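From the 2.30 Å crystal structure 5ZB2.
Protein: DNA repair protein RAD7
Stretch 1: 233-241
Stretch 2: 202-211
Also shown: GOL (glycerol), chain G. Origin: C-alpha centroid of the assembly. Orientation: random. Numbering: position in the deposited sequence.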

ATOM      1  N   GLN A 233     -29.535 -28.604  17.844  1.00 44.71           N
ATOM      2  CA  GLN A 233     -29.466 -28.154  16.460  1.00 46.49           C
ATOM      3  C   GLN A 233     -28.337 -28.824  15.683  1.00 45.91           C
ATOM      4  O   GLN A 233     -28.561 -29.334  14.581  1.00 46.07           O
ATOM      5  CB  GLN A 233     -29.292 -26.630  16.431  1.00 49.71           C
ATOM      6  CG  GLN A 233     -29.291 -26.015  15.044  1.00 61.00           C
ATOM      7  CD  GLN A 233     -30.644 -26.100  14.367  1.00 68.59           C
ATOM      8  OE1 GLN A 233     -30.834 -26.866  13.420  1.00 67.81           O
ATOM      9  NE2 GLN A 233     -31.594 -25.308  14.851  1.00 87.72           N
ATOM     10  N   ILE A 234     -27.126 -28.851  16.242  1.00 42.03           N
ATOM     11  CA  ILE A 234     -25.936 -29.255  15.496  1.00 41.38           C
ATOM     12  C   ILE A 234     -25.404 -30.619  15.905  1.00 42.36           C
ATOM     13  O   ILE A 234     -24.504 -31.137  15.225  1.00 41.59           O
ATOM     14  CB  ILE A 234     -24.811 -28.203  15.622  1.00 41.05           C
ATOM     15  CG1 ILE A 234     -24.282 -28.139  17.061  1.00 37.59           C
ATOM     16  CG2 ILE A 234     -25.317 -26.833  15.179  1.00 41.56           C
ATOM     17  CD1 ILE A 234     -23.056 -27.250  17.235  1.00 40.53           C
ATOM     18  N   GLY A 235     -25.913 -31.216  16.985  1.00 41.93           N
ATOM     19  CA  GLY A 235     -25.308 -32.432  17.509  1.00 41.65           C
ATOM     20  C   GLY A 235     -25.161 -33.536  16.478  1.00 43.86           C
ATOM     21  O   GLY A 235     -24.231 -34.346  16.555  1.00 42.73           O
ATOM     22  N   ARG A 236     -26.058 -33.574  15.493  1.00 44.54           N
ATOM     23  CA  ARG A 236     -26.094 -34.693  14.556  1.00 48.27           C
ATOM     24  C   ARG A 236     -24.827 -34.762  13.706  1.00 45.98           C
ATOM     25  O   ARG A 236     -24.295 -35.853  13.468  1.00 44.24           O
ATOM     26  CB  ARG A 236     -27.337 -34.572  13.674  1.00 57.89           C
ATOM     27  CG  ARG A 236     -27.453 -35.613  12.568  1.00 70.90           C
ATOM     28  CD  ARG A 236     -28.757 -35.434  11.800  1.00 81.33           C
ATOM     29  NE  ARG A 236     -29.015 -34.027  11.490  1.00 82.74           N
ATOM     30  CZ  ARG A 236     -28.626 -33.408  10.378  1.00 76.69           C
ATOM     31  NH1 ARG A 236     -27.958 -34.061   9.436  1.00 72.88           N
ATOM     32  NH2 ARG A 236     -28.910 -32.126  10.206  1.00 69.16           N
ATOM     33  N   THR A 237     -24.328 -33.615  13.238  1.00 45.18           N
ATOM     34  CA  THR A 237     -23.186 -33.574  12.329  1.00 45.00           C
ATOM     35  C   THR A 237     -21.924 -33.025  12.987  1.00 42.14           C
ATOM     36  O   THR A 237     -20.946 -32.732  12.289  1.00 40.10           O
ATOM     37  CB  THR A 237     -23.527 -32.736  11.093  1.00 45.39           C
ATOM     38  OG1 THR A 237     -24.026 -31.459  11.505  1.00 43.31           O
ATOM     39  CG2 THR A 237     -24.579 -33.433  10.241  1.00 50.01           C
ATOM     40  N   LEU A 238     -21.913 -32.896  14.308  1.00 41.00           N
ATOM     41  CA  LEU A 238     -20.807 -32.250  15.002  1.00 41.84           C
ATOM     42  C   LEU A 238     -19.559 -33.128  14.959  1.00 39.97           C
ATOM     43  O   LEU A 238     -19.581 -34.272  15.425  1.00 39.07           O
ATOM     44  CB  LEU A 238     -21.216 -31.962  16.443  1.00 39.57           C
ATOM     45  CG  LEU A 238     -20.375 -30.985  17.257  1.00 40.06           C
ATOM     46  CD1 LEU A 238     -20.231 -29.645  16.548  1.00 37.73           C
ATOM     47  CD2 LEU A 238     -21.020 -30.793  18.620  1.00 40.91           C
ATOM     48  N   ARG A 239     -18.469 -32.590  14.404  1.00 38.79           N
ATOM     49  CA  ARG A 239     -17.182 -33.277  14.398  1.00 41.41           C
ATOM     50  C   ARG A 239     -16.148 -32.638  15.316  1.00 39.99           C
ATOM     51  O   ARG A 239     -15.135 -33.278  15.620  1.00 41.21           O
ATOM     52  CB  ARG A 239     -16.615 -33.336  12.970  1.00 44.44           C
ATOM     53  CG  ARG A 239     -17.563 -33.959  11.949  1.00 43.91           C
ATOM     54  CD  ARG A 239     -16.843 -34.316  10.652  1.00 48.37           C
ATOM     55  NE  ARG A 239     -16.157 -33.170  10.056  1.00 51.08           N
ATOM     56  CZ  ARG A 239     -16.641 -32.412   9.075  1.00 53.16           C
ATOM     57  NH1 ARG A 239     -17.831 -32.660   8.546  1.00 49.54           N
ATOM     58  NH2 ARG A 239     -15.923 -31.395   8.613  1.00 56.87           N
ATOM     59  N   LYS A 240     -16.372 -31.405  15.768  1.00 39.34           N
ATOM     60  CA  LYS A 240     -15.432 -30.713  16.646  1.00 37.51           C
ATOM     61  C   LYS A 240     -16.218 -29.911  17.668  1.00 35.32           C
ATOM     62  O   LYS A 240     -16.952 -28.988  17.300  1.00 35.63           O
ATOM     63  CB  LYS A 240     -14.506 -29.794  15.838  1.00 40.73           C
ATOM     64  CG  LYS A 240     -13.539 -28.964  16.674  1.00 42.48           C
ATOM     65  CD  LYS A 240     -12.641 -28.112  15.785  1.00 45.86           C
ATOM     66  CE  LYS A 240     -11.531 -27.437  16.569  1.00 47.13           C
ATOM     67  NZ  LYS A 240     -10.601 -26.692  15.675  1.00 55.24           N
ATOM     68  N   LEU A 241     -16.062 -30.256  18.946  1.00 33.07           N
ATOM     69  CA  LEU A 241     -16.689 -29.518  20.037  1.00 33.17           C
ATOM     70  C   LEU A 241     -15.619 -29.086  21.028  1.00 33.26           C
ATOM     71  O   LEU A 241     -14.943 -29.933  21.624  1.00 34.20           O
ATOM     72  CB  LEU A 241     -17.755 -30.366  20.735  1.00 33.52           C
ATOM     73  CG  LEU A 241     -18.480 -29.682  21.897  1.00 31.64           C
ATOM     74  CD1 LEU A 241     -19.257 -28.472  21.407  1.00 32.86           C
ATOM     75  CD2 LEU A 241     -19.400 -30.663  22.611  1.00 34.16           C
TER
HETATM   76  C1  GOL G 605     -13.233 -30.427  10.473  1.00 64.18           C
HETATM   77  O1  GOL G 605     -13.306 -31.830  10.601  1.00 64.56           O
HETATM   78  C2  GOL G 605     -12.417 -29.851  11.628  1.00 76.80           C
HETATM   79  O2  GOL G 605     -12.902 -28.579  12.003  1.00 58.64           O
HETATM   80  C3  GOL G 605     -12.467 -30.802  12.820  1.00 68.41           C
HETATM   81  O3  GOL G 605     -11.458 -31.782  12.706  1.00 68.14           O
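Stretch 2 202-211: YLVNDEFHSL

Stretch 2 runs alongside stretch 1 in the same direction, as the order of nearest CA pairs establishes: Q233 with V204 (6.8 Å between CA atoms), I234 with F208 (5.9 Å), L238 with H209 (4.0 Å), K240 with S210 (4.5 Å) and L241 with L211 (5.2 Å). The backbones thus lie closer at L238 than at Q233, and together the two stretches bury 740 Å². L203 is the first residue to leave helical phi/psi after a helix. A type I turn from N205 to F208 follows, closed by F208 N to N205 O at 3.1 Å and braced by E207 N to the side-chain atom N205 OD1 at 2.9 Å. At S210 and L211 the chain is extended, with phi/psi of -140/118° and -126/127°.

Backbone pairing is parallel, with K240 bridged to S210 and L241 to L211. H209 O accepts from two successive amides, R239 N at 2.7 Å (N-H...O angle 148°) and K240 N at 2.8 Å (137°). L211 N donates to K240 O at 2.9 Å, and its 171° angle makes this the straightest of the three. CA-H...O contacts supplement them, including S210 CA to K240 O at 3.4 Å and H209 CA to T237 O at 3.4 Å.

Side-chain polar contacts hold the turn. T237 OG1 donates to F208 O across a very short 2.4 Å. R236 reaches D206 with its end, giving a weak hydrogen bond from NH2 to D206 O (3.2 Å, 132°) and a long salt bridge from NH2 to D206 OD1 (4.0 Å). Water 1 lies between the stretches, 2.7 Å from Q233 OE1 and 2.9 Å from D206 OD1, with more acceptors in reach than it has protons to give.

The apolar contacts centre on I234 and L211. I234 CG2 lies 3.7 Å from F208 CD1, while I234 CD1 lies 4.1 Å from L211 CB. L211 also meets L241, with CD2 4.1 Å from L241 CD1; both side chains occupy the same face of the sheet. K240 and S210 share the other face, where K240 CB is 3.4 Å from S210 OG.

The R239 guanidinium stacks on the H209 ring: their centres are 3.9 Å apart and their planes differ by 20°. R239 NH2 is 3.4 Å from H209 ND1, but the angle is poor for a hydrogen bond, as expected for a flat stack. H209 ND1 instead bonds S210 OG at 3.0 Å. A glycerol, probably from the crystallisation liquor, bridges R239 NE to O1 (3.2 Å) and S210 OG to O2 (2.7 Å).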

ATOM      1  N   TYR A 202     -29.530 -18.992  14.924  1.00 38.48           N
ATOM      2  CA  TYR A 202     -28.981 -18.694  13.608  1.00 38.63           C
ATOM      3  C   TYR A 202     -28.171 -19.826  12.997  1.00 39.49           C
ATOM      4  O   TYR A 202     -28.036 -19.869  11.770  1.00 39.86           O
ATOM      5  CB  TYR A 202     -28.095 -17.447  13.683  1.00 39.77           C
ATOM      6  CG  TYR A 202     -28.865 -16.158  13.844  1.00 40.27           C
ATOM      7  CD1 TYR A 202     -29.350 -15.474  12.735  1.00 40.43           C
ATOM      8  CD2 TYR A 202     -29.093 -15.613  15.100  1.00 39.90           C
ATOM      9  CE1 TYR A 202     -30.048 -14.296  12.873  1.00 40.67           C
ATOM     10  CE2 TYR A 202     -29.792 -14.432  15.247  1.00 42.69           C
ATOM     11  CZ  TYR A 202     -30.266 -13.777  14.129  1.00 42.66           C
ATOM     12  OH  TYR A 202     -30.960 -12.597  14.263  1.00 46.68           O
ATOM     13  N   LEU A 203     -27.621 -20.730  13.805  1.00 39.97           N
ATOM     14  CA  LEU A 203     -26.736 -21.778  13.295  1.00 40.91           C
ATOM     15  C   LEU A 203     -27.593 -22.971  12.886  1.00 42.53           C
ATOM     16  O   LEU A 203     -27.676 -23.988  13.577  1.00 44.54           O
ATOM     17  CB  LEU A 203     -25.696 -22.155  14.343  1.00 39.79           C
ATOM     18  CG  LEU A 203     -24.768 -21.037  14.820  1.00 38.72           C
ATOM     19  CD1 LEU A 203     -23.771 -21.585  15.826  1.00 39.67           C
ATOM     20  CD2 LEU A 203     -24.040 -20.385  13.649  1.00 39.91           C
ATOM     21  N   VAL A 204     -28.231 -22.842  11.722  1.00 43.99           N
ATOM     22  CA  VAL A 204     -29.224 -23.810  11.267  1.00 47.29           C
ATOM     23  C   VAL A 204     -28.721 -24.680  10.128  1.00 48.23           C
ATOM     24  O   VAL A 204     -29.442 -25.594   9.704  1.00 51.35           O
ATOM     25  CB  VAL A 204     -30.535 -23.108  10.860  1.00 46.70           C
ATOM     26  CG1 VAL A 204     -31.103 -22.326  12.040  1.00 45.62           C
ATOM     27  CG2 VAL A 204     -30.310 -22.194   9.664  1.00 46.51           C
ATOM     28  N   ASN A 205     -27.512 -24.443   9.622  1.00 45.22           N
ATOM     29  CA  ASN A 205     -27.007 -25.252   8.521  1.00 46.90           C
ATOM     30  C   ASN A 205     -26.972 -26.720   8.924  1.00 48.65           C
ATOM     31  O   ASN A 205     -26.374 -27.085   9.941  1.00 47.02           O
ATOM     32  CB  ASN A 205     -25.615 -24.786   8.107  1.00 43.98           C
ATOM     33  CG  ASN A 205     -25.204 -25.318   6.746  1.00 44.42           C
ATOM     34  OD1 ASN A 205     -24.835 -26.486   6.608  1.00 42.81           O
ATOM     35  ND2 ASN A 205     -25.259 -24.458   5.733  1.00 44.92           N
ATOM     36  N   ASP A 206     -27.617 -27.563   8.119  1.00 51.01           N
ATOM     37  CA  ASP A 206     -27.728 -28.985   8.417  1.00 54.49           C
ATOM     38  C   ASP A 206     -26.401 -29.730   8.318  1.00 52.55           C
ATOM     39  O   ASP A 206     -26.385 -30.942   8.556  1.00 51.16           O
ATOM     40  CB  ASP A 206     -28.751 -29.626   7.477  1.00 61.30           C
ATOM     41  CG  ASP A 206     -30.144 -29.048   7.650  1.00 74.70           C
ATOM     42  OD1 ASP A 206     -30.559 -28.819   8.806  1.00 76.78           O
ATOM     43  OD2 ASP A 206     -30.825 -28.813   6.628  1.00 86.88           O
ATOM     44  N   GLU A 207     -25.298 -29.055   7.980  1.00 52.29           N
ATOM     45  CA  GLU A 207     -23.984 -29.688   7.911  1.00 51.72           C
ATOM     46  C   GLU A 207     -23.009 -29.114   8.937  1.00 44.78           C
ATOM     47  O   GLU A 207     -21.800 -29.340   8.824  1.00 40.98           O
ATOM     48  CB  GLU A 207     -23.402 -29.547   6.503  1.00 58.65           C
ATOM     49  CG  GLU A 207     -24.146 -30.328   5.437  1.00 78.59           C
ATOM     50  CD  GLU A 207     -23.673 -29.987   4.038  1.00 98.01           C
ATOM     51  OE1 GLU A 207     -23.399 -28.796   3.777  1.00102.93           O
ATOM     52  OE2 GLU A 207     -23.565 -30.909   3.203  1.00105.62           O
ATOM     53  N   PHE A 208     -23.504 -28.381   9.934  1.00 44.59           N
ATOM     54  CA  PHE A 208     -22.621 -27.752  10.911  1.00 40.89           C
ATOM     55  C   PHE A 208     -21.782 -28.813  11.609  1.00 40.06           C
ATOM     56  O   PHE A 208     -22.305 -29.842  12.048  1.00 41.14           O
ATOM     57  CB  PHE A 208     -23.435 -26.957  11.935  1.00 40.47           C
ATOM     58  CG  PHE A 208     -22.616 -25.973  12.719  1.00 40.28           C
ATOM     59  CD1 PHE A 208     -21.923 -26.370  13.849  1.00 38.69           C
ATOM     60  CD2 PHE A 208     -22.529 -24.650  12.315  1.00 38.48           C
ATOM     61  CE1 PHE A 208     -21.158 -25.461  14.565  1.00 38.61           C
ATOM     62  CE2 PHE A 208     -21.770 -23.742  13.024  1.00 37.42           C
ATOM     63  CZ  PHE A 208     -21.082 -24.147  14.152  1.00 38.65           C
ATOM     64  N   HIS A 209     -20.474 -28.563  11.720  1.00 38.96           N
ATOM     65  CA  HIS A 209     -19.578 -29.591  12.236  1.00 39.83           C
ATOM     66  C   HIS A 209     -18.539 -29.126  13.250  1.00 38.27           C
ATOM     67  O   HIS A 209     -17.925 -29.992  13.883  1.00 38.17           O
ATOM     68  CB  HIS A 209     -18.850 -30.282  11.071  1.00 42.36           C
ATOM     69  CG  HIS A 209     -18.076 -29.350  10.189  1.00 43.23           C
ATOM     70  ND1 HIS A 209     -16.875 -28.789  10.568  1.00 44.08           N
ATOM     71  CD2 HIS A 209     -18.321 -28.900   8.936  1.00 43.61           C
ATOM     72  CE1 HIS A 209     -16.420 -28.026   9.591  1.00 43.73           C
ATOM     73  NE2 HIS A 209     -17.279 -28.075   8.589  1.00 45.06           N
ATOM     74  N   SER A 210     -18.318 -27.825  13.448  1.00 34.91           N
ATOM     75  CA  SER A 210     -17.250 -27.354  14.331  1.00 37.86           C
ATOM     76  C   SER A 210     -17.720 -26.153  15.140  1.00 35.92           C
ATOM     77  O   SER A 210     -18.023 -25.098  14.573  1.00 33.31           O
ATOM     78  CB  SER A 210     -15.995 -26.989  13.532  1.00 38.70           C
ATOM     79  OG  SER A 210     -15.345 -28.147  13.042  1.00 42.36           O
ATOM     80  N   LEU A 211     -17.749 -26.309  16.462  1.00 35.05           N
ATOM     81  CA  LEU A 211     -18.106 -25.243  17.388  1.00 33.96           C
ATOM     82  C   LEU A 211     -17.002 -25.095  18.416  1.00 34.51           C
ATOM     83  O   LEU A 211     -16.617 -26.077  19.062  1.00 33.41           O
ATOM     84  CB  LEU A 211     -19.430 -25.533  18.105  1.00 34.81           C
ATOM     85  CG  LEU A 211     -19.791 -24.506  19.187  1.00 36.28           C
ATOM     86  CD1 LEU A 211     -20.143 -23.183  18.546  1.00 36.61           C
ATOM     87  CD2 LEU A 211     -20.920 -25.002  20.062  1.00 39.38           C
TER
HETATM   88  O   HOH W   1     -31.859 -27.312  10.921  1.00 65.80           O